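PDB 1YG2: gene activator AphA from Vibrio cholerae, which activates virulence genes and, as a member of the winged helix transcription factor superfamily, probably does so by binding DNA. Local coordinates for residues P110-L115 with A173-M178. Residues are numbered along the deposited sequence; the frame is centred on the assembly and turned at random.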
# COMPACT_ATOMS: atom_id res chain seq x y z
N PRO A 110 3.35 -0.89 23.55
CA PRO A 110 2.77 0.17 22.72
C PRO A 110 2.36 -0.32 21.35
O PRO A 110 1.28 -0.00 20.86
CB PRO A 110 3.89 1.21 22.63
CG PRO A 110 4.64 1.01 23.89
CD PRO A 110 4.69 -0.49 24.01
N TYR A 111 3.23 -1.10 20.72
CA TYR A 111 2.96 -1.62 19.39
C TYR A 111 1.73 -2.53 19.37
O TYR A 111 0.82 -2.34 18.56
CB TYR A 111 4.17 -2.39 18.85
CG TYR A 111 3.99 -2.80 17.41
CD1 TYR A 111 3.76 -1.85 16.42
CD2 TYR A 111 4.01 -4.15 17.04
CE1 TYR A 111 3.56 -2.22 15.10
CE2 TYR A 111 3.80 -4.53 15.72
CZ TYR A 111 3.58 -3.56 14.76
OH TYR A 111 3.38 -3.93 13.45
N ARG A 112 1.73 -3.52 20.26
CA ARG A 112 0.65 -4.48 20.36
C ARG A 112 -0.71 -3.81 20.48
O ARG A 112 -1.70 -4.29 19.91
CB ARG A 112 0.87 -5.38 21.57
CG ARG A 112 -0.06 -6.57 21.62
CD ARG A 112 0.36 -7.56 22.69
NE ARG A 112 -0.32 -8.84 22.52
CZ ARG A 112 -1.64 -9.00 22.55
NH1 ARG A 112 -2.43 -7.95 22.76
NH2 ARG A 112 -2.17 -10.20 22.35
N LEU A 113 -0.77 -2.70 21.21
CA LEU A 113 -2.02 -1.98 21.40
C LEU A 113 -2.40 -1.19 20.16
O LEU A 113 -3.57 -1.10 19.80
CB LEU A 113 -1.90 -1.05 22.60
CG LEU A 113 -1.53 -1.74 23.92
CD1 LEU A 113 -1.34 -0.68 25.00
CD2 LEU A 113 -2.61 -2.74 24.31
N GLN A 114 -1.40 -0.62 19.50
CA GLN A 114 -1.65 0.15 18.29
C GLN A 114 -2.08 -0.78 17.16
O GLN A 114 -2.85 -0.39 16.28
CB GLN A 114 -0.40 0.94 17.89
CG GLN A 114 -0.02 2.04 18.88
CD GLN A 114 1.30 2.71 18.55
OE1 GLN A 114 1.51 3.22 17.45
NE2 GLN A 114 2.21 2.73 19.52
N LEU A 115 -1.59 -2.01 17.19
CA LEU A 115 -1.92 -2.99 16.17
C LEU A 115 -3.35 -3.50 16.40
O LEU A 115 -4.19 -3.45 15.51
CB LEU A 115 -0.93 -4.16 16.22
CG LEU A 115 -0.91 -5.14 15.05
CD1 LEU A 115 -0.59 -4.42 13.75
CD2 LEU A 115 0.13 -6.22 15.31
N ALA A 173 -0.60 -12.86 17.72
CA ALA A 173 -0.39 -14.14 18.38
C ALA A 173 1.06 -14.31 18.81
O ALA A 173 1.34 -14.63 19.96
CB ALA A 173 -0.79 -15.28 17.46
N GLU A 174 1.98 -14.08 17.87
CA GLU A 174 3.40 -14.21 18.16
C GLU A 174 3.84 -13.31 19.30
O GLU A 174 4.70 -13.67 20.10
CB GLU A 174 4.23 -13.87 16.92
CG GLU A 174 4.06 -14.83 15.76
CD GLU A 174 4.47 -16.24 16.09
OE1 GLU A 174 5.57 -16.44 16.66
OE2 GLU A 174 3.70 -17.17 15.78
N LEU A 175 3.25 -12.12 19.36
CA LEU A 175 3.60 -11.17 20.41
C LEU A 175 3.24 -11.67 21.81
O LEU A 175 3.57 -11.04 22.81
CB LEU A 175 2.94 -9.81 20.12
CG LEU A 175 3.57 -9.04 18.95
CD1 LEU A 175 2.76 -7.80 18.63
CD2 LEU A 175 5.00 -8.65 19.31
N ASN A 176 2.57 -12.83 21.87
CA ASN A 176 2.19 -13.43 23.15
C ASN A 176 3.05 -14.65 23.43
O ASN A 176 3.67 -14.77 24.49
CB ASN A 176 0.72 -13.85 23.16
CG ASN A 176 -0.22 -12.70 22.88
OD1 ASN A 176 0.08 -11.55 23.20
ND2 ASN A 176 -1.37 -13.00 22.30
N ALA A 177 3.09 -15.57 22.48
CA ALA A 177 3.86 -16.80 22.62
C ALA A 177 5.35 -16.55 22.84
O ALA A 177 6.08 -17.47 23.22
CB ALA A 177 3.66 -17.68 21.38
N MET A 178 5.80 -15.32 22.62
CA MET A 178 7.21 -14.98 22.81
C MET A 178 7.44 -14.52 24.25
O MET A 178 8.46 -14.83 24.86
CB MET A 178 7.65 -13.86 21.86
CG MET A 178 7.08 -12.47 22.21
SD MET A 178 7.97 -11.07 21.47
CE MET A 178 9.29 -10.82 22.70
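Helix segments 110-115 and 173-177 run roughly antiparallel at 150°, with axes 11.1 Å apart at their closest. Arg112 lies nearest Leu175, CA to CA 7.3 Å. Arg112 reaches from one helix to the other. Its CG is anti to the backbone N and the chain stays extended to NE, which carries the guanidinium across to Asn176. There one carbonyl oxygen receives two weak hydrogen bonds, from Arg112 NE to Asn176 OD1 and from Arg112 NH2 to the same OD1, each 2.8 Å long. The N-H...O angles are near 129°, so both bonds are bent. OD1 sits at the guanidinium edge, and the amide plane is turned 27° from the guanidinium plane. Beside this polar link, Leu175 is buried. Its CB lies 4.2 Å from Arg112 NE, and its CD1 meets Tyr111 CD2 at 4.2 Å, the two side chains crossing at about a right angle. The contact joins the start of long helix 108-136 to the end of helix 145-177, an antiparallel pair in the C-terminal region. Leu115 packs on Trp164, Val171 and Leu172 of helix 145-177. Tyr111 also packs on Lys99 and Leu100 of helix 95-101 and on Phe83 of the second subunit.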